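Local structure of 3-HSA hydroxylase, oxygenase (2RFQ) at residues 278-290 with 332-344. The protein hydroxylates the steroid-derived phenol 3-HSA to the catechol 3,4-DHSA during cholesterol breakdown, using FMNH2 and O2 as the oxygenase component of a two-component monooxygenase. Residues are numbered along the deposited sequence; the frame is centred on the assembly and turned at random.
Sequences FAKVRIAEASSDI and RAISSIDKLFESS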
ATOM      1  N   PHE A 278     -14.807  -8.933  -3.932  1.00  9.01           N
ATOM      2  CA  PHE A 278     -13.411  -8.737  -3.536  1.00  9.32           C
ATOM      3  C   PHE A 278     -12.458  -9.678  -4.265  1.00  9.24           C
ATOM      4  O   PHE A 278     -11.366  -9.261  -4.655  1.00  9.21           O
ATOM      5  CB  PHE A 278     -13.269  -8.831  -2.019  1.00  9.62           C
ATOM      6  CG  PHE A 278     -14.071  -7.788  -1.299  1.00  9.11           C
ATOM      7  CD1 PHE A 278     -13.622  -6.470  -1.229  1.00 12.32           C
ATOM      8  CD2 PHE A 278     -15.312  -8.107  -0.737  1.00  9.94           C
ATOM      9  CE1 PHE A 278     -14.398  -5.482  -0.573  1.00 11.16           C
ATOM     10  CE2 PHE A 278     -16.082  -7.130  -0.087  1.00 10.34           C
ATOM     11  CZ  PHE A 278     -15.622  -5.823  -0.009  1.00 11.17           C
ATOM     12  N   ALA A 279     -12.864 -10.931  -4.455  1.00  8.33           N
ATOM     13  CA  ALA A 279     -12.018 -11.866  -5.190  1.00  8.39           C
ATOM     14  C   ALA A 279     -11.846 -11.359  -6.627  1.00  8.60           C
ATOM     15  O   ALA A 279     -10.746 -11.443  -7.207  1.00  7.87           O
ATOM     16  CB  ALA A 279     -12.601 -13.274  -5.176  1.00  8.75           C
ATOM     17  N   LYS A 280     -12.927 -10.816  -7.187  1.00  6.62           N
ATOM     18  CA  LYS A 280     -12.877 -10.257  -8.545  1.00  7.68           C
ATOM     19  C   LYS A 280     -11.919  -9.082  -8.602  1.00  7.25           C
ATOM     20  O   LYS A 280     -11.107  -8.953  -9.546  1.00  8.19           O
ATOM     21  CB  LYS A 280     -14.267  -9.836  -8.996  1.00  7.18           C
ATOM     22  CG  LYS A 280     -15.196 -11.028  -9.168  1.00  7.10           C
ATOM     23  CD  LYS A 280     -16.609 -10.588  -9.503  1.00  7.96           C
ATOM     24  CE  LYS A 280     -17.512 -11.790  -9.743  1.00 10.01           C
ATOM     25  NZ  LYS A 280     -18.909 -11.306 -10.033  1.00 11.88           N
ATOM     26  N   VAL A 281     -11.978  -8.209  -7.591  1.00  7.33           N
ATOM     27  CA  VAL A 281     -11.069  -7.050  -7.584  1.00  7.34           C
ATOM     28  C   VAL A 281      -9.590  -7.491  -7.488  1.00  7.98           C
ATOM     29  O   VAL A 281      -8.707  -6.951  -8.165  1.00  9.18           O
ATOM     30  CB  VAL A 281     -11.423  -6.078  -6.435  1.00  7.87           C
ATOM     31  CG1 VAL A 281     -10.281  -5.067  -6.203  1.00  9.81           C
ATOM     32  CG2 VAL A 281     -12.758  -5.405  -6.758  1.00  7.70           C
ATOM     33  N   ARG A 282      -9.307  -8.484  -6.654  1.00  8.17           N
ATOM     34  CA  ARG A 282      -7.910  -8.935  -6.529  1.00  7.95           C
ATOM     35  C   ARG A 282      -7.408  -9.470  -7.857  1.00  7.68           C
ATOM     36  O   ARG A 282      -6.257  -9.234  -8.217  1.00  7.91           O
ATOM     37  CB  ARG A 282      -7.762  -9.986  -5.438  1.00  9.02           C
ATOM     38  CG  ARG A 282      -8.220  -9.502  -4.050  1.00  9.55           C
ATOM     39  CD  ARG A 282      -7.271  -8.455  -3.395  1.00 14.67           C
ATOM     40  NE  ARG A 282      -7.588  -7.054  -3.691  1.00 19.95           N
ATOM     41  CZ  ARG A 282      -8.539  -6.334  -3.093  1.00 21.41           C
ATOM     42  NH1 ARG A 282      -8.706  -5.054  -3.425  1.00 22.11           N
ATOM     43  NH2 ARG A 282      -9.341  -6.886  -2.184  1.00 21.33           N
ATOM     44  N   ILE A 283      -8.264 -10.200  -8.579  1.00  7.52           N
ATOM     45  CA  ILE A 283      -7.922 -10.683  -9.930  1.00  7.83           C
ATOM     46  C   ILE A 283      -7.647  -9.528 -10.906  1.00  6.61           C
ATOM     47  O   ILE A 283      -6.695  -9.599 -11.708  1.00  7.16           O
ATOM     48  CB  ILE A 283      -9.012 -11.667 -10.439  1.00  8.16           C
ATOM     49  CG1 ILE A 283      -8.686 -13.068  -9.895  1.00  9.53           C
ATOM     50  CG2 ILE A 283      -9.128 -11.698 -11.970  1.00 12.44           C
ATOM     51  CD1 ILE A 283      -9.943 -13.973  -9.816  1.00 12.41           C
ATOM     52  N   ALA A 284      -8.454  -8.467 -10.839  1.00  6.75           N
ATOM     53  CA  ALA A 284      -8.253  -7.306 -11.701  1.00  6.90           C
ATOM     54  C   ALA A 284      -6.936  -6.616 -11.365  1.00  7.59           C
ATOM     55  O   ALA A 284      -6.160  -6.270 -12.259  1.00  8.19           O
ATOM     56  CB  ALA A 284      -9.420  -6.329 -11.577  1.00  7.50           C
ATOM     57  N   GLU A 285      -6.692  -6.395 -10.074  1.00  6.76           N
ATOM     58  CA  GLU A 285      -5.444  -5.742  -9.652  1.00  8.14           C
ATOM     59  C   GLU A 285      -4.215  -6.536 -10.094  1.00  8.66           C
ATOM     60  O   GLU A 285      -3.278  -5.978 -10.688  1.00  8.68           O
ATOM     61  CB  GLU A 285      -5.409  -5.579  -8.133  1.00  8.54           C
ATOM     62  CG  GLU A 285      -6.482  -4.624  -7.609  1.00  9.32           C
ATOM     63  CD  GLU A 285      -6.547  -4.669  -6.093  1.00 11.43           C
ATOM     64  OE1 GLU A 285      -6.230  -5.737  -5.514  1.00 12.92           O
ATOM     65  OE2 GLU A 285      -6.894  -3.635  -5.495  1.00 13.90           O
ATOM     66  N   ALA A 286      -4.237  -7.839  -9.820  1.00  8.38           N
ATOM     67  CA  ALA A 286      -3.099  -8.699 -10.125  1.00  8.69           C
ATOM     68  C   ALA A 286      -2.827  -8.767 -11.615  1.00  8.69           C
ATOM     69  O   ALA A 286      -1.681  -8.565 -12.046  1.00  9.03           O
ATOM     70  CB  ALA A 286      -3.330 -10.095  -9.564  1.00  8.36           C
ATOM     71  N   SER A 287      -3.871  -9.015 -12.406  1.00  7.78           N
ATOM     72  CA  SER A 287      -3.664  -9.115 -13.859  1.00  7.62           C
ATOM     73  C   SER A 287      -3.122  -7.786 -14.404  1.00  7.61           C
ATOM     74  O   SER A 287      -2.223  -7.758 -15.268  1.00  7.21           O
ATOM     75  CB  SER A 287      -4.946  -9.545 -14.585  1.00  8.00           C
ATOM     76  OG  SER A 287      -5.990  -8.630 -14.338  1.00  8.50           O
ATOM     77  N   SER A 288      -3.660  -6.667 -13.906  1.00  6.76           N
ATOM     78  CA  SER A 288      -3.217  -5.382 -14.462  1.00  6.81           C
ATOM     79  C   SER A 288      -1.772  -5.105 -14.109  1.00  7.13           C
ATOM     80  O   SER A 288      -0.999  -4.628 -14.936  1.00  7.13           O
ATOM     81  CB  SER A 288      -4.113  -4.246 -13.975  1.00  6.55           C
ATOM     82  OG  SER A 288      -3.658  -2.996 -14.495  1.00  7.12           O
ATOM     83  N   ASP A 289      -1.409  -5.403 -12.876  1.00  6.80           N
ATOM     84  CA  ASP A 289      -0.037  -5.100 -12.408  1.00  7.15           C
ATOM     85  C   ASP A 289       1.006  -6.023 -13.032  1.00  7.57           C
ATOM     86  O   ASP A 289       2.130  -5.588 -13.326  1.00  7.38           O
ATOM     87  CB  ASP A 289       0.024  -5.120 -10.890  1.00  7.41           C
ATOM     88  CG  ASP A 289      -0.793  -3.998 -10.267  1.00  8.15           C
ATOM     89  OD1 ASP A 289      -1.154  -3.033 -11.000  1.00  8.13           O
ATOM     90  OD2 ASP A 289      -1.051  -4.067  -9.043  1.00  9.21           O
ATOM     91  N   ILE A 290       0.623  -7.275 -13.263  1.00  6.76           N
ATOM     92  CA  ILE A 290       1.496  -8.216 -13.980  1.00  6.74           C
ATOM     93  C   ILE A 290       1.704  -7.696 -15.392  1.00  6.91           C
ATOM     94  O   ILE A 290       2.840  -7.631 -15.870  1.00  6.38           O
ATOM     95  CB  ILE A 290       0.909  -9.650 -13.984  1.00  5.90           C
ATOM     96  CG1 ILE A 290       0.926 -10.203 -12.547  1.00  6.75           C
ATOM     97  CG2 ILE A 290       1.714 -10.526 -14.944  1.00  7.10           C
ATOM     98  CD1 ILE A 290      -0.022 -11.408 -12.375  1.00  7.38           C
ATOM     99  N   ARG A 332       6.068  -5.724  -8.686  1.00  6.92           N
ATOM    100  CA  ARG A 332       4.672  -5.847  -9.133  1.00  6.25           C
ATOM    101  C   ARG A 332       4.265  -7.327  -9.238  1.00  7.06           C
ATOM    102  O   ARG A 332       3.150  -7.713  -8.880  1.00  7.19           O
ATOM    103  CB  ARG A 332       4.486  -5.191 -10.503  1.00  6.60           C
ATOM    104  CG  ARG A 332       4.682  -3.659 -10.516  1.00  4.60           C
ATOM    105  CD  ARG A 332       4.216  -3.097 -11.866  1.00  6.13           C
ATOM    106  NE  ARG A 332       4.990  -1.908 -12.243  1.00  5.83           N
ATOM    107  CZ  ARG A 332       4.716  -0.655 -11.863  1.00  8.44           C
ATOM    108  NH1 ARG A 332       5.482   0.350 -12.285  1.00 10.37           N
ATOM    109  NH2 ARG A 332       3.709  -0.406 -11.031  1.00  7.24           N
ATOM    110  N   ALA A 333       5.167  -8.141  -9.773  1.00  6.88           N
ATOM    111  CA  ALA A 333       4.910  -9.577  -9.928  1.00  7.69           C
ATOM    112  C   ALA A 333       4.671 -10.231  -8.567  1.00  7.84           C
ATOM    113  O   ALA A 333       3.690 -10.977  -8.383  1.00  8.37           O
ATOM    114  CB  ALA A 333       6.037 -10.244 -10.684  1.00  7.81           C
ATOM    115  N   ILE A 334       5.538  -9.947  -7.604  1.00  7.71           N
ATOM    116  CA  ILE A 334       5.403 -10.544  -6.261  1.00  9.39           C
ATOM    117  C   ILE A 334       4.144 -10.025  -5.557  1.00  9.26           C
ATOM    118  O   ILE A 334       3.404 -10.806  -4.955  1.00  9.34           O
ATOM    119  CB  ILE A 334       6.664 -10.302  -5.435  1.00 10.24           C
ATOM    120  CG1 ILE A 334       7.829 -11.047  -6.101  1.00 11.52           C
ATOM    121  CG2 ILE A 334       6.472 -10.810  -4.016  1.00 11.40           C
ATOM    122  CD1 ILE A 334       9.204 -10.633  -5.618  1.00 12.54           C
ATOM    123  N   SER A 335       3.901  -8.714  -5.614  1.00  9.21           N
ATOM    124  CA  SER A 335       2.673  -8.161  -5.013  1.00  9.91           C
ATOM    125  C   SER A 335       1.420  -8.829  -5.572  1.00  9.28           C
ATOM    126  O   SER A 335       0.474  -9.130  -4.836  1.00  8.87           O
ATOM    127  CB  SER A 335       2.639  -6.658  -5.237  1.00 10.80           C
ATOM    128  OG  SER A 335       1.456  -6.065  -4.721  1.00 15.63           O
ATOM    129  N   SER A 336       1.428  -9.080  -6.882  1.00  8.60           N
ATOM    130  CA  SER A 336       0.294  -9.707  -7.553  1.00  8.22           C
ATOM    131  C   SER A 336       0.121 -11.159  -7.123  1.00  8.07           C
ATOM    132  O   SER A 336      -1.007 -11.595  -6.840  1.00  8.05           O
ATOM    133  CB  SER A 336       0.491  -9.582  -9.051  1.00  8.66           C
ATOM    134  OG  SER A 336       0.515  -8.181  -9.379  1.00  7.74           O
ATOM    135  N   ILE A 337       1.224 -11.904  -7.045  1.00  7.20           N
ATOM    136  CA  ILE A 337       1.140 -13.307  -6.580  1.00  7.70           C
ATOM    137  C   ILE A 337       0.615 -13.306  -5.135  1.00  7.51           C
ATOM    138  O   ILE A 337      -0.253 -14.125  -4.756  1.00  7.59           O
ATOM    139  CB  ILE A 337       2.511 -14.019  -6.649  1.00  7.91           C
ATOM    140  CG1 ILE A 337       2.910 -14.175  -8.119  1.00  8.77           C
ATOM    141  CG2 ILE A 337       2.422 -15.412  -5.978  1.00  8.58           C
ATOM    142  CD1 ILE A 337       4.356 -14.496  -8.299  1.00  9.68           C
ATOM    143  N   ASP A 338       1.131 -12.382  -4.326  1.00  8.11           N
ATOM    144  CA  ASP A 338       0.685 -12.278  -2.934  1.00  8.53           C
ATOM    145  C   ASP A 338      -0.833 -12.076  -2.849  1.00  8.48           C
ATOM    146  O   ASP A 338      -1.511 -12.750  -2.034  1.00  9.33           O
ATOM    147  CB  ASP A 338       1.416 -11.144  -2.210  1.00  8.54           C
ATOM    148  CG  ASP A 338       2.853 -11.512  -1.864  1.00  9.71           C
ATOM    149  OD1 ASP A 338       3.262 -12.657  -2.142  1.00  9.55           O
ATOM    150  OD2 ASP A 338       3.580 -10.662  -1.315  1.00 12.22           O
ATOM    151  N   LYS A 339      -1.365 -11.176  -3.690  1.00  8.00           N
ATOM    152  CA  LYS A 339      -2.794 -10.900  -3.707  1.00  9.09           C
ATOM    153  C   LYS A 339      -3.558 -12.177  -4.028  1.00  8.55           C
ATOM    154  O   LYS A 339      -4.573 -12.473  -3.385  1.00  9.10           O
ATOM    155  CB  LYS A 339      -3.160  -9.824  -4.748  1.00  9.52           C
ATOM    156  CG  LYS A 339      -2.706  -8.424  -4.427  1.00 10.78           C
ATOM    157  CD  LYS A 339      -3.170  -7.464  -5.552  1.00 10.77           C
ATOM    158  CE  LYS A 339      -2.779  -6.013  -5.271  1.00 14.37           C
ATOM    159  NZ  LYS A 339      -1.290  -5.819  -5.032  1.00 16.28           N
ATOM    160  N   LEU A 340      -3.073 -12.928  -5.022  1.00  8.02           N
ATOM    161  CA  LEU A 340      -3.797 -14.130  -5.482  1.00  8.29           C
ATOM    162  C   LEU A 340      -3.742 -15.226  -4.416  1.00  8.53           C
ATOM    163  O   LEU A 340      -4.768 -15.881  -4.118  1.00  9.08           O
ATOM    164  CB  LEU A 340      -3.239 -14.658  -6.808  1.00  9.07           C
ATOM    165  CG  LEU A 340      -3.315 -13.639  -7.949  1.00 10.14           C
ATOM    166  CD1 LEU A 340      -2.526 -14.110  -9.180  1.00 14.40           C
ATOM    167  CD2 LEU A 340      -4.759 -13.397  -8.307  1.00 15.35           C
ATOM    168  N   PHE A 341      -2.559 -15.423  -3.842  1.00  7.83           N
ATOM    169  CA  PHE A 341      -2.377 -16.467  -2.832  1.00  8.45           C
ATOM    170  C   PHE A 341      -3.267 -16.153  -1.622  1.00  8.69           C
ATOM    171  O   PHE A 341      -3.966 -17.036  -1.092  1.00  8.84           O
ATOM    172  CB  PHE A 341      -0.883 -16.530  -2.464  1.00  7.67           C
ATOM    173  CG  PHE A 341      -0.555 -17.489  -1.354  1.00  8.17           C
ATOM    174  CD1 PHE A 341      -0.820 -18.839  -1.474  1.00  8.50           C
ATOM    175  CD2 PHE A 341       0.026 -17.020  -0.174  1.00  8.43           C
ATOM    176  CE1 PHE A 341      -0.496 -19.734  -0.429  1.00  8.43           C
ATOM    177  CE2 PHE A 341       0.354 -17.910   0.875  1.00  7.68           C
ATOM    178  CZ  PHE A 341       0.076 -19.268   0.740  1.00  9.75           C
ATOM    179  N   GLU A 342      -3.266 -14.892  -1.197  1.00  8.68           N
ATOM    180  CA  GLU A 342      -4.113 -14.454  -0.073  1.00 10.16           C
ATOM    181  C   GLU A 342      -5.602 -14.684  -0.396  1.00  9.74           C
ATOM    182  O   GLU A 342      -6.356 -15.190   0.420  1.00 10.45           O
ATOM    183  CB  GLU A 342      -3.888 -12.989   0.278  1.00 10.54           C
ATOM    184  CG  GLU A 342      -4.715 -12.532   1.516  1.00 12.19           C
ATOM    185  CD  GLU A 342      -4.602 -11.024   1.820  1.00 14.89           C
ATOM    186  OE1 GLU A 342      -4.165 -10.245   0.948  1.00 23.08           O
ATOM    187  OE2 GLU A 342      -4.990 -10.607   2.923  1.00 20.50           O
ATOM    188  N   SER A 343      -6.021 -14.272  -1.586  1.00  8.92           N
ATOM    189  CA  SER A 343      -7.434 -14.464  -1.986  1.00  9.54           C
ATOM    190  C   SER A 343      -7.865 -15.939  -1.995  1.00  9.43           C
ATOM    191  O   SER A 343      -8.973 -16.302  -1.562  1.00 10.06           O
ATOM    192  CB  SER A 343      -7.637 -13.875  -3.377  1.00  9.09           C
ATOM    193  OG  SER A 343      -9.016 -13.884  -3.713  1.00  9.40           O
ATOM    194  N   SER A 344      -6.983 -16.795  -2.492  1.00  9.09           N
ATOM    195  CA  SER A 344      -7.288 -18.214  -2.608  1.00  9.26           C
ATOM    196  C   SER A 344      -7.572 -18.863  -1.246  1.00  9.48           C
ATOM    197  O   SER A 344      -8.410 -19.757  -1.141  1.00  9.31           O
ATOM    198  CB  SER A 344      -6.152 -18.917  -3.328  1.00  9.99           C
ATOM    199  OG  SER A 344      -6.486 -20.263  -3.533  1.00 11.78           O
TER
HETATM  200  O   HOH W   1      -9.127 -13.590  -6.409  1.00 11.01           O
HETATM  201  O   HOH W   2      -0.650  -6.278  -7.705  1.00 14.27           O
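K339 lies across E285 at about a right angle, its CD and CE against the acid's CB and OE1, with K339 CE 3.5 Å from E285 OE1. The lysine runs extended as far as CE and turns only at its last torsion (chi4 56°), which swings NZ away from the glutamate, toward D289 and a water. That water ties three side chains together: it accepts from K339 NZ at 2.8 Å and donates to S336 OG and to OD2 of D289, whose OD1 forms salt bridges with R328 and R332 of the second subunit. The E285 carboxylate is also held by R282 of its own helix, side-on, NE to OE1 at 2.6 Å and NH1 to OE2, both bonds nearly straight. Replacing E285 by alanine would take away these two bonds and is likely to leave the R282 guanidinium less fixed and the K339 methylenes without their cover.

D289 CB packs on S336 OG, which donates back to R332 O of its own helix at 2.7 Å, and I290 CG1 rests on S336 CB. At A286 the segments come nearest, CA to CA 4.4 Å from S336, and L340 CD2 fits against A286 CB at 3.8 Å while also reaching I283 CG1. Farther along, a second water joins A279 O to S343 OG.

The axes of the two segments approach to 8.6 Å, nearly antiparallel at 160°; they belong to helices 277-309 and 316-344 of the acyl-CoA dehydrogenase-like C-terminal helical domain. No direct hydrogen bond links the segments: small residues and aliphatic parts make the close fit, water bridges the polar groups between them, and the D289 carboxylate also serves the subunit interface.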